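Local coordinates for protein transcriptional regulator, LuxR family (Burkholderia thailandensis, PDB 3MQQ) that probably binds DNA as a LuxR-family transcriptional regulator, the part described here being its PAS domain rather than the DNA-binding portion, at residues 7-12 / 16-21; 27-32 / 37-42; 80-85 / 110-115. One frame throughout, in Å; residues are numbered along the deposited sequence.

Contact 1 (7-12 / 16-21); sequences TAFHLA and LVLSRD. With NA (sodium ion), chain K.
Phe9 swings its ring off helix 5-11 with CG anti to the backbone N (chi1 179°), which carries the ring along strand 15-20 and alongside the side chains of Leu16 and Leu18. Leu16 has CG beside its own backbone N (chi1 -62°) and runs back under the helix, so the two side chains lie alongside, pointing opposite ways. The corner of the ring at CE1 does most of the touching: it lies 3.7 Å from Leu16 CB and 3.8 Å from Leu18 CD2. CZ reaches a little farther along, 4.0 Å from Leu18 CG, while CD1 meets Leu16 CD1 at 3.8 Å. That same methyl, Leu16 CD1, is shared with Ala12, the first residue beyond the helix, whose CB lies 3.6 Å away. No hydrogen bond crosses between the segments; the contact is buried and its side chains meet through apolar atoms. Tyr5 of the second subunit brings its ring against Phe9, and Ala8 of that subunit packs on Leu18, so the dimer interface runs past this cluster. Farther along the strand, Ser19 OG binds the sodium ion at 2.8 Å; water 1 and the carbonyl oxygens of Leu103 and Ala104 are further ligands. A short N-terminal helix laid obliquely against a strand of the antiparallel sheet is an arrangement in keeping with PAS domains that dimerise through such a flanking helix.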
ATOM      1  N   THR B   7      -5.297  -3.668  13.530  1.00 28.97           N
ATOM      2  CA  THR B   7      -4.811  -2.291  13.699  1.00 28.78           C
ATOM      3  C   THR B   7      -4.002  -1.797  12.490  1.00 26.99           C
ATOM      4  O   THR B   7      -4.203  -0.664  12.041  1.00 26.93           O
ATOM      5  CB  THR B   7      -3.991  -2.118  15.002  1.00 31.46           C
ATOM      6  OG1 THR B   7      -4.783  -2.543  16.122  1.00 34.48           O
ATOM      7  CG2 THR B   7      -3.626  -0.653  15.214  1.00 31.93           C
ATOM      8  N   ALA B   8      -3.104  -2.630  11.953  1.00 26.34           N
ATOM      9  CA  ALA B   8      -2.320  -2.224  10.780  1.00 25.06           C
ATOM     10  C   ALA B   8      -3.249  -1.867   9.619  1.00 23.98           C
ATOM     11  O   ALA B   8      -3.096  -0.834   8.989  1.00 23.17           O
ATOM     12  CB  ALA B   8      -1.337  -3.310  10.357  1.00 26.03           C
ATOM     13  N   PHE B   9      -4.226  -2.725   9.370  1.00 22.55           N
ATOM     14  CA  PHE B   9      -5.195  -2.491   8.288  1.00 22.39           C
ATOM     15  C   PHE B   9      -5.860  -1.106   8.460  1.00 22.78           C
ATOM     16  O   PHE B   9      -5.929  -0.314   7.526  1.00 22.52           O
ATOM     17  CB  PHE B   9      -6.253  -3.594   8.308  1.00 22.88           C
ATOM     18  CG  PHE B   9      -7.316  -3.450   7.246  1.00 23.35           C
ATOM     19  CD1 PHE B   9      -7.123  -4.002   5.983  1.00 26.50           C
ATOM     20  CD2 PHE B   9      -8.507  -2.784   7.519  1.00 23.94           C
ATOM     21  CE1 PHE B   9      -8.125  -3.893   4.984  1.00 27.51           C
ATOM     22  CE2 PHE B   9      -9.526  -2.687   6.534  1.00 25.80           C
ATOM     23  CZ  PHE B   9      -9.317  -3.245   5.262  1.00 28.54           C
ATOM     24  N   HIS B  10      -6.353  -0.839   9.660  1.00 24.92           N
ATOM     25  CA  HIS B  10      -7.030   0.435   9.918  1.00 25.53           C
ATOM     26  C   HIS B  10      -6.156   1.682  10.007  1.00 24.19           C
ATOM     27  O   HIS B  10      -6.653   2.796   9.764  1.00 25.62           O
ATOM     28  CB  HIS B  10      -7.971   0.282  11.111  1.00 28.14           C
ATOM     29  CG  HIS B  10      -9.196  -0.509  10.775  1.00 32.28           C
ATOM     30  ND1 HIS B  10      -9.450  -1.759  11.298  1.00 36.58           N
ATOM     31  CD2 HIS B  10     -10.213  -0.247   9.919  1.00 33.17           C
ATOM     32  CE1 HIS B  10     -10.593  -2.213  10.812  1.00 38.03           C
ATOM     33  NE2 HIS B  10     -11.074  -1.315   9.974  1.00 37.58           N
ATOM     34  N   LEU B  11      -4.880   1.497  10.338  1.00 23.93           N
ATOM     35  CA  LEU B  11      -3.907   2.595  10.503  1.00 24.43           C
ATOM     36  C   LEU B  11      -3.223   2.952   9.183  1.00 23.14           C
ATOM     37  O   LEU B  11      -2.637   4.040   9.067  1.00 24.11           O
ATOM     38  CB  LEU B  11      -2.811   2.189  11.507  1.00 26.88           C
ATOM     39  CG  LEU B  11      -1.731   3.189  11.955  1.00 28.65           C
ATOM     40  CD1 LEU B  11      -2.376   4.328  12.753  1.00 30.78           C
ATOM     41  CD2 LEU B  11      -0.646   2.497  12.773  1.00 29.67           C
ATOM     42  N   ALA B  12      -3.262   2.029   8.213  1.00 21.96           N
ATOM     43  CA  ALA B  12      -2.448   2.152   6.991  1.00 21.59           C
ATOM     44  C   ALA B  12      -2.647   3.471   6.286  1.00 21.78           C
ATOM     45  O   ALA B  12      -3.754   3.932   6.157  1.00 21.93           O
ATOM     46  CB  ALA B  12      -2.739   0.990   6.018  1.00 20.57           C
ATOM     47  N   LEU B  16      -7.135   0.707   1.822  1.00 17.36           N
ATOM     48  CA  LEU B  16      -7.111  -0.766   1.664  1.00 18.16           C
ATOM     49  C   LEU B  16      -8.524  -1.300   1.595  1.00 19.15           C
ATOM     50  O   LEU B  16      -9.452  -0.794   2.259  1.00 21.32           O
ATOM     51  CB  LEU B  16      -6.421  -1.453   2.847  1.00 19.84           C
ATOM     52  CG  LEU B  16      -4.961  -1.105   3.071  1.00 17.65           C
ATOM     53  CD1 LEU B  16      -4.498  -1.746   4.362  1.00 21.21           C
ATOM     54  CD2 LEU B  16      -4.122  -1.568   1.893  1.00 22.99           C
ATOM     55  N   VAL B  17      -8.704  -2.367   0.814  1.00 18.93           N
ATOM     56  CA  VAL B  17     -10.025  -3.015   0.662  1.00 21.16           C
ATOM     57  C   VAL B  17      -9.836  -4.499   0.692  1.00 22.53           C
ATOM     58  O   VAL B  17      -8.947  -5.017   0.025  1.00 22.18           O
ATOM     59  CB  VAL B  17     -10.731  -2.659  -0.704  1.00 21.60           C
ATOM     60  CG1 VAL B  17     -11.932  -3.606  -1.009  1.00 23.22           C
ATOM     61  CG2 VAL B  17     -11.163  -1.199  -0.754  1.00 22.61           C
ATOM     62  N   LEU B  18     -10.677  -5.199   1.463  1.00 21.04           N
ATOM     63  CA  LEU B  18     -10.879  -6.648   1.311  1.00 21.29           C
ATOM     64  C   LEU B  18     -12.126  -6.814   0.443  1.00 20.96           C
ATOM     65  O   LEU B  18     -13.182  -6.328   0.812  1.00 21.07           O
ATOM     66  CB  LEU B  18     -11.054  -7.330   2.682  1.00 22.11           C
ATOM     67  CG  LEU B  18     -10.045  -6.911   3.740  1.00 24.48           C
ATOM     68  CD1 LEU B  18     -10.304  -7.666   5.079  1.00 27.65           C
ATOM     69  CD2 LEU B  18      -8.624  -7.186   3.220  1.00 26.88           C
ATOM     70  N   SER B  19     -11.965  -7.393  -0.751  1.00 21.17           N
ATOM     71  CA  SER B  19     -13.068  -7.435  -1.735  1.00 20.79           C
ATOM     72  C   SER B  19     -13.579  -8.859  -1.922  1.00 23.06           C
ATOM     73  O   SER B  19     -12.973  -9.858  -1.464  1.00 24.20           O
ATOM     74  CB  SER B  19     -12.597  -6.883  -3.079  1.00 21.36           C
ATOM     75  OG  SER B  19     -11.714  -7.833  -3.704  1.00 23.32           O
ATOM     76  N   ARG B  20     -14.734  -8.934  -2.576  1.00 22.62           N
ATOM     77  CA  ARG B  20     -15.273 -10.211  -3.069  1.00 25.83           C
ATOM     78  C   ARG B  20     -16.215  -9.862  -4.207  1.00 26.45           C
ATOM     79  O   ARG B  20     -17.114  -9.036  -4.035  1.00 26.45           O
ATOM     80  CB  ARG B  20     -15.974 -10.991  -1.952  1.00 27.79           C
ATOM     81  CG  ARG B  20     -16.465 -12.341  -2.377  1.00 36.01           C
ATOM     82  CD  ARG B  20     -16.522 -13.293  -1.179  1.00 43.38           C
ATOM     83  NE  ARG B  20     -17.565 -13.007  -0.186  1.00 49.97           N
ATOM     84  CZ  ARG B  20     -18.733 -12.397  -0.410  1.00 52.86           C
ATOM     85  NH1 ARG B  20     -19.584 -12.236   0.593  1.00 56.32           N
ATOM     86  NH2 ARG B  20     -19.058 -11.930  -1.609  1.00 52.96           N
ATOM     87  N   ASP B  21     -15.971 -10.464  -5.370  1.00 28.09           N
ATOM     88  CA  ASP B  21     -16.753 -10.198  -6.591  1.00 29.62           C
ATOM     89  C   ASP B  21     -16.966  -8.702  -6.892  1.00 27.52           C
ATOM     90  O   ASP B  21     -18.069  -8.263  -7.257  1.00 29.23           O
ATOM     91  CB  ASP B  21     -18.071 -10.961  -6.515  1.00 33.09           C
ATOM     92  CG  ASP B  21     -17.863 -12.440  -6.276  1.00 38.76           C
ATOM     93  OD1 ASP B  21     -16.823 -12.984  -6.719  1.00 39.65           O
ATOM     94  OD2 ASP B  21     -18.736 -13.058  -5.649  1.00 43.57           O
TER
HETATM   95 NA    NA K   1     -13.143  -8.580  -5.929  1.00 32.45          NA
HETATM   96  O   HOH W   1     -12.096  -6.819  -7.687  1.00 36.14           O

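Contact 2 (27-32 / 37-42); sequences CNDELA and CARADL
Cys37 N and Arg39 NE supply the two hydrogen bonds between the segments. Cys37 N gives a nearly straight one to Ala32 O (3.0 Å, 172° at the hydrogen), tying the loop to helix 29-34. The other, from Arg39 NE to Cys27 O at 2.9 Å, is weak because it is strongly bent (120°). Arg39 reaches that carbonyl through a kink at chi3 (46°), and on the way its CD passes 3.0 Å from Asp29 OD1. The charged groups of Arg39 and Asp29 do not pair: OD1 stays 4.5 Å from NE, although the opposite charges may still attract, and Arg39 NH2 makes a long, weak ion pair with Asp26 OD1. Water 2 accepts from Arg39 N and gives a weak bond to Asp29 OD1, a loose bridge. Within the segments, Asn28 OD1 caps helix 29-34 by accepting from Leu31 N, and Asp41 OD2 accepts from Ala38 N. Apolar contacts fill the inner side, where Leu42 CD1 meets Leu31 CD2 at 3.7 Å and Leu42 CB lies 4.0 Å from Cys27 SG. Asn28 OD1 also bonds Leu16 N. Leu31 and Leu42 rest on Ile24 of strand 23-27 and Leu31 on Val17 of strand 15-20, so the helices pack over one face of the sheet.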
ATOM      1  N   CYS B  27     -12.961  -2.080   4.511  1.00 21.60           N
ATOM      2  CA  CYS B  27     -12.028  -1.067   4.059  1.00 21.63           C
ATOM      3  C   CYS B  27     -11.577  -0.255   5.260  1.00 22.02           C
ATOM      4  O   CYS B  27     -12.137  -0.345   6.371  1.00 24.14           O
ATOM      5  CB  CYS B  27     -12.638  -0.145   2.958  1.00 21.67           C
ATOM      6  SG  CYS B  27     -13.893   1.063   3.559  1.00 24.06           S
ATOM      7  N   ASN B  28     -10.546   0.534   5.043  1.00 20.48           N
ATOM      8  CA  ASN B  28     -10.052   1.386   6.104  1.00 20.55           C
ATOM      9  C   ASN B  28     -10.476   2.853   5.961  1.00 21.75           C
ATOM     10  O   ASN B  28     -11.089   3.257   4.933  1.00 21.37           O
ATOM     11  CB  ASN B  28      -8.513   1.237   6.280  1.00 18.84           C
ATOM     12  CG  ASN B  28      -7.711   1.682   5.069  1.00 21.01           C
ATOM     13  OD1 ASN B  28      -8.241   2.213   4.085  1.00 19.74           O
ATOM     14  ND2 ASN B  28      -6.399   1.473   5.152  1.00 20.88           N
ATOM     15  N   ASP B  29     -10.122   3.637   6.986  1.00 23.18           N
ATOM     16  CA  ASP B  29     -10.472   5.068   7.027  1.00 25.67           C
ATOM     17  C   ASP B  29      -9.792   5.830   5.882  1.00 24.21           C
ATOM     18  O   ASP B  29     -10.360   6.776   5.357  1.00 24.51           O
ATOM     19  CB  ASP B  29     -10.167   5.706   8.396  1.00 29.74           C
ATOM     20  CG  ASP B  29     -11.297   5.521   9.406  1.00 34.47           C
ATOM     21  OD1 ASP B  29     -12.396   5.048   9.038  1.00 35.50           O
ATOM     22  OD2 ASP B  29     -11.113   5.888  10.583  1.00 40.73           O
ATOM     23  N   GLU B  30      -8.571   5.428   5.489  1.00 22.03           N
ATOM     24  CA  GLU B  30      -7.906   6.116   4.384  1.00 23.40           C
ATOM     25  C   GLU B  30      -8.693   6.010   3.083  1.00 22.07           C
ATOM     26  O   GLU B  30      -8.760   7.003   2.318  1.00 22.80           O
ATOM     27  CB  GLU B  30      -6.455   5.640   4.201  1.00 23.82           C
ATOM     28  CG  GLU B  30      -5.599   6.431   3.146  1.00 29.15           C
ATOM     29  CD  GLU B  30      -5.501   7.924   3.400  1.00 35.37           C
ATOM     30  OE1 GLU B  30      -5.501   8.338   4.572  1.00 38.86           O
ATOM     31  OE2 GLU B  30      -5.388   8.691   2.404  1.00 40.29           O
ATOM     32  N   LEU B  31      -9.251   4.830   2.805  1.00 21.19           N
ATOM     33  CA  LEU B  31     -10.093   4.678   1.594  1.00 21.60           C
ATOM     34  C   LEU B  31     -11.275   5.647   1.635  1.00 22.29           C
ATOM     35  O   LEU B  31     -11.575   6.320   0.627  1.00 22.86           O
ATOM     36  CB  LEU B  31     -10.589   3.241   1.417  1.00 21.84           C
ATOM     37  CG  LEU B  31     -11.305   3.144   0.060  1.00 23.25           C
ATOM     38  CD1 LEU B  31     -10.304   3.039  -1.111  1.00 26.17           C
ATOM     39  CD2 LEU B  31     -12.322   2.013   0.041  1.00 25.43           C
ATOM     40  N   ALA B  32     -11.938   5.726   2.787  1.00 22.73           N
ATOM     41  CA  ALA B  32     -13.036   6.671   3.024  1.00 25.79           C
ATOM     42  C   ALA B  32     -12.586   8.113   2.756  1.00 26.89           C
ATOM     43  O   ALA B  32     -13.310   8.886   2.120  1.00 29.18           O
ATOM     44  CB  ALA B  32     -13.567   6.536   4.434  1.00 27.62           C
ATOM     45  N   CYS B  37     -16.044  10.132   1.811  1.00 28.19           N
ATOM     46  CA  CYS B  37     -17.266   9.600   2.419  1.00 30.59           C
ATOM     47  C   CYS B  37     -16.928   8.889   3.726  1.00 29.96           C
ATOM     48  O   CYS B  37     -15.793   8.966   4.190  1.00 29.16           O
ATOM     49  CB  CYS B  37     -17.942   8.631   1.461  1.00 31.09           C
ATOM     50  SG  CYS B  37     -16.869   7.277   0.965  1.00 31.34           S
ATOM     51  N   ALA B  38     -17.918   8.220   4.315  1.00 31.42           N
ATOM     52  CA  ALA B  38     -17.688   7.393   5.506  1.00 31.25           C
ATOM     53  C   ALA B  38     -17.416   5.945   5.123  1.00 30.77           C
ATOM     54  O   ALA B  38     -17.854   5.485   4.069  1.00 30.84           O
ATOM     55  CB  ALA B  38     -18.868   7.459   6.416  1.00 33.26           C
ATOM     56  N   ARG B  39     -16.718   5.214   5.989  1.00 28.34           N
ATOM     57  CA  ARG B  39     -16.518   3.783   5.750  1.00 27.05           C
ATOM     58  C   ARG B  39     -17.858   3.079   5.547  1.00 26.39           C
ATOM     59  O   ARG B  39     -17.985   2.219   4.680  1.00 24.37           O
ATOM     60  CB  ARG B  39     -15.787   3.129   6.929  1.00 30.72           C
ATOM     61  CG  ARG B  39     -14.295   3.389   7.026  1.00 34.42           C
ATOM     62  CD  ARG B  39     -13.675   2.451   8.090  1.00 41.34           C
ATOM     63  NE  ARG B  39     -14.128   1.063   7.951  1.00 44.58           N
ATOM     64  CZ  ARG B  39     -14.617   0.319   8.938  1.00 50.40           C
ATOM     65  NH1 ARG B  39     -14.706   0.806  10.172  1.00 57.07           N
ATOM     66  NH2 ARG B  39     -15.003  -0.927   8.693  1.00 52.73           N
ATOM     67  N   ALA B  40     -18.854   3.466   6.346  1.00 28.83           N
ATOM     68  CA  ALA B  40     -20.206   2.915   6.227  1.00 30.58           C
ATOM     69  C   ALA B  40     -20.775   3.086   4.819  1.00 28.94           C
ATOM     70  O   ALA B  40     -21.583   2.266   4.384  1.00 30.91           O
ATOM     71  CB  ALA B  40     -21.133   3.554   7.243  1.00 35.52           C
ATOM     72  N   ASP B  41     -20.380   4.146   4.115  1.00 28.09           N
ATOM     73  CA  ASP B  41     -20.851   4.366   2.732  1.00 29.79           C
ATOM     74  C   ASP B  41     -20.244   3.363   1.749  1.00 27.20           C
ATOM     75  O   ASP B  41     -20.799   3.130   0.683  1.00 30.38           O
ATOM     76  CB  ASP B  41     -20.568   5.794   2.243  1.00 32.35           C
ATOM     77  CG  ASP B  41     -21.327   6.858   3.044  1.00 37.84           C
ATOM     78  OD1 ASP B  41     -22.551   6.706   3.282  1.00 41.08           O
ATOM     79  OD2 ASP B  41     -20.688   7.856   3.436  1.00 40.31           O
ATOM     80  N   LEU B  42     -19.110   2.770   2.124  1.00 24.38           N
ATOM     81  CA  LEU B  42     -18.355   1.918   1.210  1.00 23.69           C
ATOM     82  C   LEU B  42     -18.543   0.438   1.471  1.00 22.82           C
ATOM     83  O   LEU B  42     -18.401  -0.379   0.562  1.00 24.39           O
ATOM     84  CB  LEU B  42     -16.859   2.291   1.225  1.00 22.52           C
ATOM     85  CG  LEU B  42     -16.555   3.658   0.596  1.00 26.49           C
ATOM     86  CD1 LEU B  42     -15.212   4.184   1.037  1.00 25.86           C
ATOM     87  CD2 LEU B  42     -16.604   3.500  -0.915  1.00 28.83           C
TER
HETATM   88  O   HOH W   2     -15.442   6.290   8.309  1.00 50.52           O

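Contact 3 (80-85 / 110-115); sequences MKRAGG and FEDLSA
Strand 74-81 ends just before a type II beta turn from Arg82 to Gly85, closed by Gly85 N to Arg82 O, and strand 106-112 ends in an Asx turn in which Asp112 OD1 accepts from Ser114 N. The two backbones stay well apart, with Met80 and Asp112 nearest at 9.4 Å between CA atoms, so side chains alone span the gap. In the antiparallel sheet of this PAS domain, strand 87-96 runs between these two, and its Phe88 lies beside Met80 and Asp112 and forms a cation-pi contact with Arg82. Arg82 stretches its chain out nearly straight as far as NE and grips one carboxylate oxygen end-on: NH1 and NH2 each lie 2.9 Å from Asp112 OD2. Both come from the same face of the carboxylate, whose plane is turned 49° from the guanidinium. This salt bridge is reinforced by the hydroxyl of Ser114, which donates to Asp112 OD1 through the syn lone pair at 2.7 Å; together with Ser114 N, this should fix the carboxylate's rotation. Arg82 NE has a further salt bridge to Glu86, and NH1 a hydrogen bond to Ile34 O. Deeper in, the methyl CE of selenomethionine Met80 approaches the edge of the Phe110 ring, 4.4 Å from CE1.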
HETATM    1  N   MSE B  80     -10.388   7.840 -11.091  1.00 21.96           N
HETATM    2  CA  MSE B  80     -11.522   7.413 -10.299  1.00 23.66           C
HETATM    3  C   MSE B  80     -12.364   8.614  -9.896  1.00 24.07           C
HETATM    4  O   MSE B  80     -12.015   9.743 -10.221  1.00 24.33           O
HETATM    5  CB  MSE B  80     -11.027   6.613  -9.075  1.00 24.79           C
HETATM    6  CG  MSE B  80     -10.168   5.406  -9.508  1.00 27.76           C
HETATM    7 SE   MSE B  80     -11.194   4.036 -10.414  1.00 37.16          SE
HETATM    8  CE  MSE B  80     -11.827   3.060  -8.857  1.00 30.74           C
ATOM      9  N   LYS B  81     -13.470   8.338  -9.217  1.00 25.06           N
ATOM     10  CA  LYS B  81     -14.485   9.330  -8.874  1.00 26.63           C
ATOM     11  C   LYS B  81     -14.772   9.384  -7.366  1.00 26.31           C
ATOM     12  O   LYS B  81     -15.269   8.418  -6.777  1.00 27.09           O
ATOM     13  CB  LYS B  81     -15.781   9.016  -9.637  1.00 29.55           C
ATOM     14  CG  LYS B  81     -16.832  10.118  -9.532  1.00 32.04           C
ATOM     15  CD  LYS B  81     -18.035   9.796 -10.407  1.00 37.71           C
ATOM     16  CE  LYS B  81     -18.863   8.681  -9.792  1.00 38.56           C
ATOM     17  NZ  LYS B  81     -18.966   8.913  -8.336  1.00 42.38           N
ATOM     18  N   ARG B  82     -14.519  10.540  -6.751  1.00 26.36           N
ATOM     19  CA  ARG B  82     -14.886  10.756  -5.344  1.00 28.63           C
ATOM     20  C   ARG B  82     -16.404  10.882  -5.178  1.00 31.79           C
ATOM     21  O   ARG B  82     -17.110  11.211  -6.131  1.00 33.33           O
ATOM     22  CB  ARG B  82     -14.182  12.004  -4.775  1.00 27.61           C
ATOM     23  CG  ARG B  82     -12.682  12.078  -5.048  1.00 27.87           C
ATOM     24  CD  ARG B  82     -12.039  13.270  -4.332  1.00 25.80           C
ATOM     25  NE  ARG B  82     -10.762  13.704  -4.901  1.00 25.31           N
ATOM     26  CZ  ARG B  82      -9.576  13.209  -4.555  1.00 28.45           C
ATOM     27  NH1 ARG B  82      -9.495  12.223  -3.648  1.00 28.11           N
ATOM     28  NH2 ARG B  82      -8.477  13.686  -5.113  1.00 27.57           N
ATOM     29  N   ALA B  83     -16.911  10.580  -3.984  1.00 30.34           N
ATOM     30  CA  ALA B  83     -18.295  10.914  -3.657  1.00 33.93           C
ATOM     31  C   ALA B  83     -18.510  12.393  -3.990  1.00 36.68           C
ATOM     32  O   ALA B  83     -17.703  13.246  -3.610  1.00 38.31           O
ATOM     33  CB  ALA B  83     -18.603  10.629  -2.181  1.00 35.88           C
ATOM     34  N   GLY B  84     -19.567  12.688  -4.735  1.00 38.30           N
ATOM     35  CA  GLY B  84     -19.828  14.069  -5.154  1.00 40.92           C
ATOM     36  C   GLY B  84     -19.321  14.365  -6.555  1.00 39.45           C
ATOM     37  O   GLY B  84     -19.578  15.442  -7.102  1.00 41.33           O
ATOM     38  N   GLY B  85     -18.596  13.414  -7.140  1.00 36.43           N
ATOM     39  CA  GLY B  85     -18.259  13.483  -8.567  1.00 35.56           C
ATOM     40  C   GLY B  85     -16.864  13.909  -9.007  1.00 34.46           C
ATOM     41  O   GLY B  85     -16.522  13.745 -10.180  1.00 33.29           O
ATOM     42  N   PHE B 110      -5.356   1.504  -2.734  1.00 19.19           N
ATOM     43  CA  PHE B 110      -5.680   2.725  -3.479  1.00 19.74           C
ATOM     44  C   PHE B 110      -4.846   3.865  -2.898  1.00 19.41           C
ATOM     45  O   PHE B 110      -4.793   4.007  -1.697  1.00 20.84           O
ATOM     46  CB  PHE B 110      -7.158   3.067  -3.237  1.00 19.45           C
ATOM     47  CG  PHE B 110      -8.101   2.037  -3.778  1.00 19.74           C
ATOM     48  CD1 PHE B 110      -8.743   2.248  -4.984  1.00 22.74           C
ATOM     49  CD2 PHE B 110      -8.327   0.849  -3.091  1.00 18.93           C
ATOM     50  CE1 PHE B 110      -9.583   1.260  -5.519  1.00 23.61           C
ATOM     51  CE2 PHE B 110      -9.186  -0.121  -3.620  1.00 23.60           C
ATOM     52  CZ  PHE B 110      -9.803   0.089  -4.812  1.00 23.73           C
ATOM     53  N   GLU B 111      -4.211   4.670  -3.745  1.00 19.59           N
ATOM     54  CA  GLU B 111      -3.496   5.794  -3.245  1.00 20.43           C
ATOM     55  C   GLU B 111      -3.801   7.006  -4.131  1.00 20.34           C
ATOM     56  O   GLU B 111      -3.692   6.921  -5.332  1.00 20.85           O
ATOM     57  CB  GLU B 111      -1.991   5.493  -3.244  1.00 19.52           C
ATOM     58  CG  GLU B 111      -1.165   6.671  -2.789  1.00 22.44           C
ATOM     59  CD  GLU B 111       0.301   6.365  -2.788  1.00 26.28           C
ATOM     60  OE1 GLU B 111       0.720   5.454  -3.530  1.00 28.85           O
ATOM     61  OE2 GLU B 111       1.044   7.033  -2.044  1.00 28.69           O
ATOM     62  N   ASP B 112      -4.214   8.122  -3.518  1.00 21.04           N
ATOM     63  CA  ASP B 112      -4.528   9.351  -4.262  1.00 23.08           C
ATOM     64  C   ASP B 112      -3.230   9.942  -4.775  1.00 24.20           C
ATOM     65  O   ASP B 112      -2.254  10.142  -4.006  1.00 24.78           O
ATOM     66  CB  ASP B 112      -5.240  10.351  -3.316  1.00 24.32           C
ATOM     67  CG  ASP B 112      -5.847  11.565  -4.029  1.00 26.41           C
ATOM     68  OD1 ASP B 112      -5.533  11.846  -5.192  1.00 27.38           O
ATOM     69  OD2 ASP B 112      -6.603  12.292  -3.353  1.00 30.15           O
ATOM     70  N   LEU B 113      -3.208  10.230  -6.078  1.00 23.45           N
ATOM     71  CA  LEU B 113      -2.016  10.808  -6.685  1.00 26.23           C
ATOM     72  C   LEU B 113      -2.132  12.315  -6.867  1.00 27.24           C
ATOM     73  O   LEU B 113      -1.335  12.906  -7.582  1.00 29.41           O
ATOM     74  CB  LEU B 113      -1.691  10.115  -8.006  1.00 27.13           C
ATOM     75  CG  LEU B 113      -1.631   8.582  -7.922  1.00 27.95           C
ATOM     76  CD1 LEU B 113      -1.473   7.997  -9.292  1.00 30.01           C
ATOM     77  CD2 LEU B 113      -0.508   8.097  -6.983  1.00 27.68           C
ATOM     78  N   SER B 114      -3.096  12.940  -6.189  1.00 28.00           N
ATOM     79  CA  SER B 114      -3.317  14.387  -6.345  1.00 29.44           C
ATOM     80  C   SER B 114      -2.209  15.261  -5.773  1.00 30.52           C
ATOM     81  O   SER B 114      -1.850  16.255  -6.371  1.00 32.02           O
ATOM     82  CB  SER B 114      -4.663  14.827  -5.759  1.00 30.39           C
ATOM     83  OG  SER B 114      -5.738  14.211  -6.443  1.00 32.13           O
ATOM     84  N   ALA B 115      -1.684  14.879  -4.611  1.00 30.58           N
ATOM     85  CA  ALA B 115      -0.621  15.652  -3.963  1.00 31.66           C
ATOM     86  C   ALA B 115       0.697  15.488  -4.698  1.00 31.69           C
ATOM     87  O   ALA B 115       0.994  14.386  -5.193  1.00 31.10           O
ATOM     88  CB  ALA B 115      -0.458  15.177  -2.513  1.00 32.21           C
TER

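How the contacts relate
Contacts 1 and 2 have centres about 10 Å apart and meet through Asn28, whose OD1 lies 2.9 Å from Leu16 N and whose ND2 lies 3.0 Å from Phe9 O, probable hydrogen bonds both. Phe110 of contact 3 joins the set from the sheet: its CE2 packs 3.6 Å from Val17 CG2, and its CD2 3.6 Å from Leu31 CD1. Contacts 2 and 3 have centres about 13 Å apart. Contacts 1 and 3, with centres about 17 Å apart, lie on neighbouring strands, 15-20 and 106-112. The sodium ion belongs to contact 1, about 12 Å from the Leu31 side chain, whereas an ethanol molecule, probably from the crystallisation liquor though such molecules often mark pockets, lies about 3 Å from the Asp112 side chain.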